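Local coordinates for protein methylocystis parvus OBBP MbnE (Methylocystis parvus OBBP, PDB 5ICQ) that probably binds methanobactin, a copper-chelating peptide, in the periplasm as the solute-binding protein of a methanobactin transport system, at residues Arg486-Phe490 and Gln520-Leu526; Ala533-Ile538 and Ala556-Leu561; Phe53-Asp57 and Pro587-Pro591; Gly37-His41 and Arg191-Leu195. One frame throughout, in Å; residues are numbered along the deposited sequence.

Contact 1: Arg486-Phe490 and Gln520-Leu526; sequences RRQKF and QESSFNL
Arg487 meets Leu526 through the lower, aliphatic part of its side chain: CG of Arg487 rests on CD2 of Leu526 at 3.9 Å, and the backbone O of Arg487 is joined to Ser523 O by a water that donates to both. Gln488 supplies the direct polar link. Its carbonyl O takes the N-H of Ser522 at 2.9 Å on an in-plane lone pair, and the bond is nearly straight (162° at the hydrogen). Beyond it the Gln488 side chain runs past the hydroxyl of Ser522, CG to OG 3.4 Å. Lys489 passes Glu521 with its methylenes, NZ staying 5.8 Å from OE2 of Glu521, while a second water donates to Lys489 O and to that carboxylate. Phe490, at positive phi, closes helix 480-489 in a Schellman motif. Its CG stands anti to the carbonyl carbon (chi1 -51°) as the ring reaches edge-on toward the loop: CE2 lies 3.4 Å from Gln520 O and CZ 3.7 Å from Ser523 OG, which is bonded to Thr517 O and to Asn525 N in an ST turn. Arg329 adds a cation-pi contact to this ring. With an alanine here, the loop would probably lose its filling between Gln520 and Leu526, and Arg329 its aromatic partner. The carbonyls of Arg487, Gln488 and Lys489, at the helix's C-terminal end where partial negative charge is expected, are thus each met by a water or an N-H.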
loop_
_atom_site.group_PDB
_atom_site.type_symbol
_atom_site.label_atom_id
_atom_site.label_comp_id
_atom_site.label_asym_id
_atom_site.label_seq_id
_atom_site.Cartn_x
_atom_site.Cartn_y
_atom_site.Cartn_z
ATOM N N ARG A 486 -18.831 -14.219 -1.451
ATOM C CA ARG A 486 -19.384 -13.867 -0.149
ATOM C C ARG A 486 -18.759 -12.591 0.398
ATOM O O ARG A 486 -19.440 -11.808 1.073
ATOM C CB ARG A 486 -19.219 -15.034 0.823
ATOM C CG ARG A 486 -20.176 -16.186 0.486
ATOM C CD ARG A 486 -19.986 -17.373 1.426
ATOM N NE ARG A 486 -20.196 -16.959 2.816
ATOM C CZ ARG A 486 -20.084 -17.769 3.864
ATOM N NH1 ARG A 486 -19.771 -19.048 3.683
ATOM N NH2 ARG A 486 -20.285 -17.299 5.092
ATOM N N ARG A 487 -17.481 -12.349 0.110
ATOM C CA ARG A 487 -16.886 -11.088 0.532
ATOM C C ARG A 487 -17.548 -9.915 -0.186
ATOM O O ARG A 487 -17.829 -8.878 0.430
ATOM C CB ARG A 487 -15.379 -11.102 0.275
ATOM C CG ARG A 487 -14.667 -9.841 0.720
ATOM C CD ARG A 487 -13.236 -9.797 0.209
ATOM N NE ARG A 487 -13.216 -9.512 -1.221
ATOM C CZ ARG A 487 -12.532 -10.208 -2.121
ATOM N NH1 ARG A 487 -11.778 -11.234 -1.743
ATOM N NH2 ARG A 487 -12.591 -9.866 -3.401
ATOM N N GLN A 488 -17.824 -10.078 -1.487
ATOM C CA GLN A 488 -18.431 -9.013 -2.282
ATOM C C GLN A 488 -19.838 -8.678 -1.809
ATOM O O GLN A 488 -20.254 -7.514 -1.851
ATOM C CB GLN A 488 -18.454 -9.415 -3.762
ATOM C CG GLN A 488 -17.082 -9.301 -4.414
ATOM C CD GLN A 488 -17.037 -9.927 -5.801
ATOM O OE1 GLN A 488 -17.961 -10.630 -6.207
ATOM N NE2 GLN A 488 -15.957 -9.670 -6.530
ATOM N N LYS A 489 -20.598 -9.688 -1.390
ATOM C CA LYS A 489 -21.962 -9.500 -0.926
ATOM C C LYS A 489 -22.054 -9.267 0.577
ATOM O O LYS A 489 -23.168 -9.094 1.088
ATOM C CB LYS A 489 -22.809 -10.716 -1.314
ATOM C CG LYS A 489 -22.857 -10.945 -2.821
ATOM C CD LYS A 489 -23.756 -12.121 -3.199
ATOM C CE LYS A 489 -24.023 -12.150 -4.708
ATOM N NZ LYS A 489 -24.875 -13.306 -5.123
ATOM N N PHE A 490 -20.917 -9.252 1.283
ATOM C CA PHE A 490 -20.879 -9.120 2.743
ATOM C C PHE A 490 -21.663 -10.242 3.428
ATOM O O PHE A 490 -22.329 -10.033 4.448
ATOM C CB PHE A 490 -21.380 -7.737 3.188
ATOM C CG PHE A 490 -20.704 -6.586 2.460
ATOM C CD1 PHE A 490 -19.324 -6.436 2.488
ATOM C CD2 PHE A 490 -21.460 -5.657 1.747
ATOM C CE1 PHE A 490 -18.690 -5.371 1.819
ATOM C CE2 PHE A 490 -20.842 -4.589 1.074
ATOM C CZ PHE A 490 -19.454 -4.455 1.099
ATOM N N GLN A 520 -22.406 -0.997 -0.339
ATOM C CA GLN A 520 -22.169 -1.059 -1.775
ATOM C C GLN A 520 -21.430 -2.362 -2.072
ATOM O O GLN A 520 -20.319 -2.570 -1.576
ATOM C CB GLN A 520 -21.356 0.165 -2.201
ATOM C CG GLN A 520 -20.806 0.172 -3.608
ATOM C CD GLN A 520 -19.814 1.313 -3.787
ATOM O OE1 GLN A 520 -18.626 1.090 -4.022
ATOM N NE2 GLN A 520 -20.297 2.545 -3.639
ATOM N N GLU A 521 -22.050 -3.244 -2.857
ATOM C CA GLU A 521 -21.437 -4.538 -3.145
ATOM C C GLU A 521 -20.035 -4.362 -3.715
ATOM O O GLU A 521 -19.769 -3.433 -4.481
ATOM C CB GLU A 521 -22.305 -5.338 -4.121
ATOM C CG GLU A 521 -23.613 -5.790 -3.515
ATOM C CD GLU A 521 -24.115 -7.106 -4.090
ATOM O OE1 GLU A 521 -23.727 -7.465 -5.224
ATOM O OE2 GLU A 521 -24.896 -7.787 -3.389
ATOM N N SER A 522 -19.127 -5.243 -3.283
ATOM C CA SER A 522 -17.723 -5.309 -3.675
ATOM C C SER A 522 -16.871 -4.181 -3.115
ATOM O O SER A 522 -15.702 -4.079 -3.480
ATOM C CB SER A 522 -17.550 -5.338 -5.203
ATOM O OG SER A 522 -18.221 -6.449 -5.758
ATOM N N SER A 523 -17.400 -3.339 -2.230
ATOM C CA SER A 523 -16.542 -2.272 -1.739
ATOM C C SER A 523 -15.557 -2.818 -0.708
ATOM O O SER A 523 -15.710 -3.926 -0.186
ATOM C CB SER A 523 -17.371 -1.132 -1.136
ATOM O OG SER A 523 -17.660 -1.371 0.228
ATOM N N PHE A 524 -14.539 -2.009 -0.408
ATOM C CA PHE A 524 -13.529 -2.326 0.599
ATOM C C PHE A 524 -14.014 -2.122 2.026
ATOM O O PHE A 524 -13.277 -2.446 2.964
ATOM C CB PHE A 524 -12.281 -1.472 0.374
ATOM C CG PHE A 524 -11.606 -1.742 -0.939
ATOM C CD1 PHE A 524 -11.792 -2.948 -1.589
ATOM C CD2 PHE A 524 -10.786 -0.797 -1.534
ATOM C CE1 PHE A 524 -11.176 -3.207 -2.804
ATOM C CE2 PHE A 524 -10.169 -1.058 -2.750
ATOM C CZ PHE A 524 -10.366 -2.261 -3.375
ATOM N N ASN A 525 -15.220 -1.601 2.212
ATOM C CA ASN A 525 -15.730 -1.311 3.553
ATOM C C ASN A 525 -16.364 -2.582 4.126
ATOM O O ASN A 525 -17.584 -2.728 4.222
ATOM C CB ASN A 525 -16.717 -0.147 3.498
ATOM C CG ASN A 525 -17.076 0.386 4.883
ATOM O OD1 ASN A 525 -16.893 -0.298 5.890
ATOM N ND2 ASN A 525 -17.608 1.605 4.929
ATOM N N LEU A 526 -15.490 -3.525 4.506
ATOM C CA LEU A 526 -15.971 -4.854 4.886
ATOM C C LEU A 526 -16.805 -4.821 6.161
ATOM O O LEU A 526 -17.752 -5.602 6.302
ATOM C CB LEU A 526 -14.785 -5.796 5.062
ATOM C CG LEU A 526 -13.919 -5.944 3.819
ATOM C CD1 LEU A 526 -12.706 -6.842 4.109
ATOM C CD2 LEU A 526 -14.764 -6.517 2.711
HETATM O O HOH W 1 -16.670 -6.437 -0.782
HETATM O O HOH W 2 -24.702 -7.122 -0.189
#

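Contact 2: Ala533-Ile538 and Ala556-Leu561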
loop_
_atom_site.group_PDB
_atom_site.type_symbol
_atom_site.label_atom_id
_atom_site.label_comp_id
_atom_site.label_asym_id
_atom_site.label_seq_id
_atom_site.Cartn_x
_atom_site.Cartn_y
_atom_site.Cartn_z
ATOM N N ALA A 533 -18.800 10.740 12.077
ATOM C CA ALA A 533 -17.494 11.183 12.560
ATOM C C ALA A 533 -16.361 10.623 11.708
ATOM O O ALA A 533 -15.357 11.306 11.467
ATOM C CB ALA A 533 -17.312 10.781 14.022
ATOM N N ILE A 534 -16.485 9.380 11.238
ATOM C CA ILE A 534 -15.496 8.878 10.281
ATOM C C ILE A 534 -15.505 9.729 9.022
ATOM O O ILE A 534 -14.453 10.159 8.527
ATOM C CB ILE A 534 -15.761 7.400 9.943
ATOM C CG1 ILE A 534 -15.458 6.509 11.146
ATOM C CG2 ILE A 534 -14.924 6.984 8.739
ATOM C CD1 ILE A 534 -15.844 5.046 10.873
ATOM N N ASP A 535 -16.701 9.949 8.461
ATOM C CA ASP A 535 -16.813 10.742 7.242
ATOM C C ASP A 535 -16.246 12.140 7.448
ATOM O O ASP A 535 -15.590 12.692 6.554
ATOM C CB ASP A 535 -18.282 10.838 6.810
ATOM C CG ASP A 535 -18.871 9.494 6.373
ATOM O OD1 ASP A 535 -18.126 8.499 6.279
ATOM O OD2 ASP A 535 -20.093 9.441 6.123
ATOM N N GLY A 536 -16.513 12.735 8.615
ATOM C CA GLY A 536 -16.001 14.069 8.893
ATOM C C GLY A 536 -14.487 14.112 9.019
ATOM O O GLY A 536 -13.847 15.062 8.565
ATOM N N MET A 537 -13.889 13.093 9.644
ATOM C CA MET A 537 -12.430 13.079 9.719
ATOM C C MET A 537 -11.778 12.764 8.381
ATOM O O MET A 537 -10.681 13.268 8.106
ATOM C CB MET A 537 -11.926 12.110 10.795
ATOM C CG MET A 537 -12.324 12.506 12.193
ATOM S SD MET A 537 -11.775 14.184 12.675
ATOM C CE MET A 537 -10.133 14.440 11.987
ATOM N N ILE A 538 -12.413 11.948 7.539
ATOM C CA ILE A 538 -11.889 11.765 6.189
ATOM C C ILE A 538 -11.903 13.096 5.443
ATOM O O ILE A 538 -10.922 13.476 4.795
ATOM C CB ILE A 538 -12.688 10.681 5.442
ATOM C CG1 ILE A 538 -12.413 9.310 6.066
ATOM C CG2 ILE A 538 -12.318 10.672 3.955
ATOM C CD1 ILE A 538 -13.286 8.200 5.517
ATOM N N ALA A 556 -6.332 12.008 14.571
ATOM C CA ALA A 556 -7.720 12.026 15.041
ATOM C C ALA A 556 -8.556 10.977 14.319
ATOM O O ALA A 556 -9.402 10.311 14.926
ATOM C CB ALA A 556 -8.330 13.415 14.851
ATOM N N TYR A 557 -8.349 10.838 13.012
ATOM C CA TYR A 557 -9.028 9.804 12.234
ATOM C C TYR A 557 -8.725 8.405 12.779
ATOM O O TYR A 557 -9.628 7.572 12.935
ATOM C CB TYR A 557 -8.589 9.958 10.775
ATOM C CG TYR A 557 -9.030 8.889 9.798
ATOM C CD1 TYR A 557 -10.371 8.617 9.585
ATOM C CD2 TYR A 557 -8.094 8.199 9.045
ATOM C CE1 TYR A 557 -10.764 7.654 8.653
ATOM C CE2 TYR A 557 -8.477 7.249 8.106
ATOM C CZ TYR A 557 -9.815 6.979 7.924
ATOM O OH TYR A 557 -10.211 6.020 6.997
ATOM N N ASP A 558 -7.453 8.137 13.083
ATOM C CA ASP A 558 -7.054 6.865 13.686
ATOM C C ASP A 558 -7.846 6.599 14.963
ATOM O O ASP A 558 -8.378 5.499 15.159
ATOM C CB ASP A 558 -5.543 6.895 13.975
ATOM C CG ASP A 558 -4.945 5.509 14.272
ATOM O OD1 ASP A 558 -5.404 4.510 13.682
ATOM O OD2 ASP A 558 -3.987 5.424 15.090
ATOM N N ARG A 559 -7.951 7.611 15.836
ATOM C CA ARG A 559 -8.700 7.445 17.083
ATOM C C ARG A 559 -10.156 7.083 16.829
ATOM O O ARG A 559 -10.728 6.262 17.554
ATOM C CB ARG A 559 -8.631 8.719 17.933
ATOM C CG ARG A 559 -7.196 9.189 18.166
ATOM C CD ARG A 559 -7.079 10.276 19.234
ATOM N NE ARG A 559 -5.776 10.920 19.086
ATOM C CZ ARG A 559 -4.708 10.617 19.810
ATOM N NH1 ARG A 559 -4.805 9.653 20.723
ATOM N NH2 ARG A 559 -3.553 11.235 19.590
ATOM N N VAL A 560 -10.784 7.713 15.832
ATOM C CA VAL A 560 -12.191 7.415 15.551
ATOM C C VAL A 560 -12.346 5.993 15.023
ATOM O O VAL A 560 -13.243 5.254 15.445
ATOM C CB VAL A 560 -12.769 8.451 14.570
ATOM C CG1 VAL A 560 -14.175 8.049 14.130
ATOM C CG2 VAL A 560 -12.798 9.855 15.214
ATOM N N LEU A 561 -11.478 5.581 14.097
ATOM C CA LEU A 561 -11.544 4.208 13.593
ATOM C C LEU A 561 -11.345 3.201 14.714
ATOM O O LEU A 561 -12.098 2.227 14.830
ATOM C CB LEU A 561 -10.487 3.992 12.513
ATOM C CG LEU A 561 -10.690 4.686 11.168
ATOM C CD1 LEU A 561 -9.544 4.290 10.224
ATOM C CD2 LEU A 561 -12.048 4.292 10.571
#
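Met537 and Tyr557 meet at their CB atoms, 4.0 Å apart, and from there the two side chains part. Met537 starts with CG anti to its carbonyl carbon (chi1 -65°) and bends again at both later torsions, which carries CE back against CB of Ala556 at 3.5 Å. On the way its CG passes CG2 of Val560 at 4.0 Å. The other branch of Val560 serves a different neighbour: CG1 lies 3.6 Å from CG1 of Ile534, the two side chains slanting across each other, so this one valine wedges between Ile534 and Met537. These residues lie on helices 532-543 and 547-563, consecutive in the chain and packed as an antiparallel helical hairpin, with the axes of the two short segments 9.4 Å apart at an angle of 163°. The Tyr557 ring runs the other way, toward Ile534 and Ile538. CG2 of Ile534 stands at the ring's edge, near its plane, while CG1 of Ile538 comes in obliquely, 3.5 Å from CE1 of Tyr557. One ring face is taken by CD1 of Leu561, a turn later on the same helix. A leucine in place of Tyr557 is likely to open a gap beside Ile538 and to leave Gln509, which bonds the phenol oxygen, without that partner. CD2 of Leu561 meanwhile reaches CD1 of Ile534 at 3.9 Å, their side chains crossing at about a right angle. Trp513 of helix 508-513 touches Ile534, Tyr557 and Leu561, and Leu387 of helix 381-387 packs on Met537 and Val560.

Contact 3: Phe53-Asp57 and Pro587-Pro591; sequences FPYAD and PERSP
Tyr55 on Pro591 and Pro54 on Arg589 form a loop-to-loop contact that joins regions near the two ends of the chain, through proline carbons laid over the faces of flat groups, with no direct hydrogen bond. Pro591 CB sits over one face of the phenol ring, 3.9 Å from the centroid of the Tyr55 ring and 15° off its normal, a CH-pi contact. Within the type I turn Phe53-Ala56, the first torsion of Tyr55 (chi1 57°) sets CG between the backbone N and the carbonyl carbon, which lays the ring beneath that proline. Arg589 stretches out fully and presents a guanidinium face to Pro54, whose CB lies 3.7 Å from CZ of Arg589, over the group's centre. At the start of segment 587-591, Pro587 CG rests 3.3 Å from Tyr55 O, and Pro587 CB packs on CB of Asp57 at 4.0 Å. A water donates to Asp57 OD2 at 2.6 Å and accepts from Glu588 N, while OD1 of Asp57 takes the N-H of Ala59. Around the two loops, Asp105 forms a salt bridge with Arg589, the Tyr55 hydroxyl bonds Gln104 N just beyond strand 100-103, and Trp606 of strand 606-607 packs on both Asp57 and Pro587.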
loop_
_atom_site.group_PDB
_atom_site.type_symbol
_atom_site.label_atom_id
_atom_site.label_comp_id
_atom_site.label_asym_id
_atom_site.label_seq_id
_atom_site.Cartn_x
_atom_site.Cartn_y
_atom_site.Cartn_z
ATOM N N PHE A 53 18.241 12.646 -5.743
ATOM C CA PHE A 53 17.448 12.226 -4.591
ATOM C C PHE A 53 18.383 11.700 -3.502
ATOM O O PHE A 53 19.371 11.031 -3.808
ATOM C CB PHE A 53 16.450 11.132 -4.981
ATOM C CG PHE A 53 15.231 11.634 -5.732
ATOM C CD1 PHE A 53 15.013 12.994 -5.930
ATOM C CD2 PHE A 53 14.287 10.732 -6.203
ATOM C CE1 PHE A 53 13.882 13.449 -6.609
ATOM C CE2 PHE A 53 13.148 11.178 -6.889
ATOM C CZ PHE A 53 12.940 12.525 -7.081
ATOM N N PRO A 54 18.094 11.964 -2.224
ATOM C CA PRO A 54 19.081 11.646 -1.175
ATOM C C PRO A 54 19.323 10.156 -0.966
ATOM O O PRO A 54 20.354 9.800 -0.380
ATOM C CB PRO A 54 18.491 12.303 0.083
ATOM C CG PRO A 54 17.048 12.489 -0.216
ATOM C CD PRO A 54 16.951 12.725 -1.699
ATOM N N TYR A 55 18.434 9.273 -1.431
ATOM C CA TYR A 55 18.660 7.835 -1.343
ATOM C C TYR A 55 19.241 7.249 -2.628
ATOM O O TYR A 55 19.258 6.023 -2.792
ATOM C CB TYR A 55 17.362 7.099 -0.978
ATOM C CG TYR A 55 16.204 7.333 -1.932
ATOM C CD1 TYR A 55 15.449 8.498 -1.858
ATOM C CD2 TYR A 55 15.856 6.384 -2.891
ATOM C CE1 TYR A 55 14.384 8.722 -2.721
ATOM C CE2 TYR A 55 14.786 6.601 -3.754
ATOM C CZ TYR A 55 14.065 7.774 -3.660
ATOM O OH TYR A 55 13.010 8.015 -4.505
ATOM N N ALA A 56 19.667 8.086 -3.559
ATOM C CA ALA A 56 20.439 7.631 -4.701
ATOM C C ALA A 56 21.900 7.973 -4.454
ATOM O O ALA A 56 22.211 8.949 -3.768
ATOM C CB ALA A 56 19.957 8.284 -6.002
ATOM N N ASP A 57 22.795 7.159 -5.004
ATOM C CA ASP A 57 24.223 7.456 -4.915
ATOM C C ASP A 57 24.748 7.787 -6.304
ATOM O O ASP A 57 24.862 6.887 -7.149
ATOM C CB ASP A 57 24.996 6.278 -4.313
ATOM C CG ASP A 57 26.440 6.638 -3.976
ATOM O OD1 ASP A 57 27.004 7.557 -4.612
ATOM O OD2 ASP A 57 27.007 5.993 -3.073
ATOM N N PRO A 587 22.920 2.248 -1.859
ATOM C CA PRO A 587 23.425 3.460 -1.202
ATOM C C PRO A 587 23.383 3.329 0.311
ATOM O O PRO A 587 22.618 2.543 0.874
ATOM C CB PRO A 587 22.476 4.565 -1.689
ATOM C CG PRO A 587 21.922 4.039 -2.993
ATOM C CD PRO A 587 21.820 2.549 -2.802
ATOM N N GLU A 588 24.230 4.124 0.973
ATOM C CA GLU A 588 24.274 4.102 2.431
ATOM C C GLU A 588 22.953 4.546 3.032
ATOM O O GLU A 588 22.582 4.102 4.122
ATOM C CB GLU A 588 25.401 4.999 2.939
ATOM C CG GLU A 588 26.754 4.670 2.353
ATOM C CD GLU A 588 27.884 4.971 3.314
ATOM O OE1 GLU A 588 29.052 4.707 2.958
ATOM O OE2 GLU A 588 27.600 5.464 4.428
ATOM N N ARG A 589 22.230 5.410 2.339
ATOM C CA ARG A 589 20.984 5.960 2.852
ATOM C C ARG A 589 19.815 5.388 2.054
ATOM O O ARG A 589 19.746 5.571 0.836
ATOM C CB ARG A 589 21.009 7.485 2.775
ATOM C CG ARG A 589 19.697 8.125 3.127
ATOM C CD ARG A 589 19.839 9.614 3.276
ATOM N NE ARG A 589 18.535 10.244 3.491
ATOM C CZ ARG A 589 18.340 11.532 3.743
ATOM N NH1 ARG A 589 19.387 12.360 3.819
ATOM N NH2 ARG A 589 17.103 11.993 3.915
ATOM N N SER A 590 18.904 4.718 2.743
ATOM C CA SER A 590 17.710 4.147 2.141
ATOM C C SER A 590 16.537 5.117 2.259
ATOM O O SER A 590 16.539 6.007 3.117
ATOM C CB SER A 590 17.386 2.816 2.817
ATOM O OG SER A 590 18.460 1.905 2.617
ATOM N N PRO A 591 15.522 4.989 1.400
ATOM C CA PRO A 591 14.415 5.957 1.431
ATOM C C PRO A 591 13.613 5.859 2.719
ATOM O O PRO A 591 13.385 4.766 3.242
ATOM C CB PRO A 591 13.563 5.563 0.216
ATOM C CG PRO A 591 13.902 4.162 -0.050
ATOM C CD PRO A 591 15.354 4.007 0.318
HETATM O O HOH W 3 26.154 5.818 -0.614
#

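Contact 4: Gly37-His41 and Arg191-Leu195; sequences GLAMH and RELPL
Met40 packs onto Leu195, Arg191 and Glu192 where strand 38-39, paired antiparallel with strand 109-120 in a six-stranded sheet, lies against the start of helix 193-198. Its CB touches CD2 of Leu195 at 3.8 Å. The next atom, CG, stands anti to the backbone N and lies over the rim of one face of the neighbouring His41 ring. A bend at the second torsion (chi2 56°) then turns the chain toward the other segment. SD of Met40 comes 3.8 Å from CA of Glu192. CE of Met40 ends against the next peptide back, 3.6 Å from C of Arg191, with the CB atoms of Arg191 and Glu192 also close by. Leu195 splits its two methyls between the strand and the residue that follows it: CD2 goes to Met40, while CD1 meets CD2 of Leu38 at 3.7 Å, the leucines slanting across one another. Both sides share a polar partner in Arg124, whose NH1 bonds Met40 O and Arg191 O. The Arg191 side chain, its NH1 bonded to Pro122 O, also reaches back over the junction: NH2 of Arg191 donates at 2.9 Å to a water lying in the guanidinium plane at its edge, and that water lies 2.8 Å from Met40 O.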
loop_
_atom_site.group_PDB
_atom_site.type_symbol
_atom_site.label_atom_id
_atom_site.label_comp_id
_atom_site.label_asym_id
_atom_site.label_seq_id
_atom_site.Cartn_x
_atom_site.Cartn_y
_atom_site.Cartn_z
ATOM N N GLY A 37 8.571 21.420 -7.814
ATOM C CA GLY A 37 8.290 20.367 -6.866
ATOM C C GLY A 37 6.849 20.495 -6.432
ATOM O O GLY A 37 6.298 21.602 -6.400
ATOM N N LEU A 38 6.222 19.374 -6.108
ATOM C CA LEU A 38 4.825 19.366 -5.699
ATOM C C LEU A 38 4.685 18.354 -4.572
ATOM O O LEU A 38 4.813 17.148 -4.813
ATOM C CB LEU A 38 3.917 19.003 -6.872
ATOM C CG LEU A 38 2.427 18.909 -6.558
ATOM C CD1 LEU A 38 1.939 20.211 -5.974
ATOM C CD2 LEU A 38 1.648 18.552 -7.820
ATOM N N ALA A 39 4.445 18.838 -3.351
ATOM C CA ALA A 39 4.152 17.973 -2.213
ATOM C C ALA A 39 2.647 17.923 -1.996
ATOM O O ALA A 39 1.957 18.934 -2.158
ATOM C CB ALA A 39 4.833 18.474 -0.935
ATOM N N MET A 40 2.139 16.744 -1.612
ATOM C CA MET A 40 0.709 16.633 -1.339
ATOM C C MET A 40 0.294 17.603 -0.239
ATOM O O MET A 40 -0.734 18.286 -0.357
ATOM C CB MET A 40 0.340 15.197 -0.950
ATOM C CG MET A 40 -1.151 15.017 -0.636
ATOM S SD MET A 40 -2.202 15.551 -2.029
ATOM C CE MET A 40 -3.759 15.871 -1.193
ATOM N N HIS A 41 1.088 17.676 0.837
ATOM C CA HIS A 41 0.869 18.598 1.944
ATOM C C HIS A 41 2.160 19.343 2.244
ATOM O O HIS A 41 3.242 18.751 2.257
ATOM C CB HIS A 41 0.390 17.863 3.211
ATOM C CG HIS A 41 -0.776 16.961 2.980
ATOM N ND1 HIS A 41 -2.071 17.428 2.887
ATOM C CD2 HIS A 41 -0.846 15.619 2.817
ATOM C CE1 HIS A 41 -2.888 16.412 2.680
ATOM N NE2 HIS A 41 -2.171 15.303 2.629
ATOM N N ARG A 191 -7.757 17.997 -3.704
ATOM C CA ARG A 191 -6.381 18.474 -3.638
ATOM C C ARG A 191 -5.365 17.418 -4.066
ATOM O O ARG A 191 -4.212 17.763 -4.334
ATOM C CB ARG A 191 -6.091 18.976 -2.224
ATOM C CG ARG A 191 -6.954 20.189 -1.863
ATOM C CD ARG A 191 -6.545 20.836 -0.558
ATOM N NE ARG A 191 -5.138 21.215 -0.534
ATOM C CZ ARG A 191 -4.630 22.284 -1.145
ATOM N NH1 ARG A 191 -5.410 23.092 -1.857
ATOM N NH2 ARG A 191 -3.336 22.540 -1.049
ATOM N N GLU A 192 -5.767 16.151 -4.141
ATOM C CA GLU A 192 -4.891 15.084 -4.604
ATOM C C GLU A 192 -4.836 14.995 -6.128
ATOM O O GLU A 192 -3.847 14.493 -6.678
ATOM C CB GLU A 192 -5.381 13.764 -4.009
ATOM C CG GLU A 192 -4.390 12.628 -4.005
ATOM C CD GLU A 192 -5.022 11.350 -3.492
ATOM O OE1 GLU A 192 -5.938 11.430 -2.641
ATOM O OE2 GLU A 192 -4.609 10.263 -3.944
ATOM N N LEU A 193 -5.855 15.510 -6.821
ATOM C CA LEU A 193 -5.953 15.302 -8.263
ATOM C C LEU A 193 -4.748 15.807 -9.060
ATOM O O LEU A 193 -4.333 15.098 -9.992
ATOM C CB LEU A 193 -7.260 15.922 -8.781
ATOM C CG LEU A 193 -7.586 15.716 -10.261
ATOM C CD1 LEU A 193 -7.577 14.246 -10.585
ATOM C CD2 LEU A 193 -8.955 16.318 -10.582
ATOM N N PRO A 194 -4.143 16.969 -8.769
ATOM C CA PRO A 194 -2.958 17.372 -9.547
ATOM C C PRO A 194 -1.794 16.403 -9.440
ATOM O O PRO A 194 -1.058 16.236 -10.424
ATOM C CB PRO A 194 -2.595 18.741 -8.956
ATOM C CG PRO A 194 -3.884 19.265 -8.420
ATOM C CD PRO A 194 -4.576 18.051 -7.863
ATOM N N LEU A 195 -1.600 15.766 -8.279
ATOM C CA LEU A 195 -0.513 14.802 -8.136
ATOM C C LEU A 195 -0.837 13.496 -8.851
ATOM O O LEU A 195 0.060 12.848 -9.398
ATOM C CB LEU A 195 -0.209 14.532 -6.656
ATOM C CG LEU A 195 0.512 15.624 -5.864
ATOM C CD1 LEU A 195 -0.443 16.723 -5.414
ATOM C CD2 LEU A 195 1.239 15.020 -4.678
HETATM O O HOH W 4 -2.259 20.458 0.588
#

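Contacts 2 and 4 are buried, contact 2 wholly apolar between side chains, contact 4 mainly so but with methyl and sulfur atoms against backbone; contacts 1 and 3 are partly buried. Waters lie between the segments in contacts 1, 3 and 4, and none is described in contact 2. Contacts 1 and 2 follow one another along the chain, and helix 508-513 packs on a segment of contact 1 and on both helices of contact 2. Contacts 3 and 4 alternate in sequence; contact 4 includes strand 38-39 of the six-stranded sheet, while contact 3 touches that sheet from outside at strand 100-103. Among the four, only contact 1 has a direct hydrogen bond between its segments.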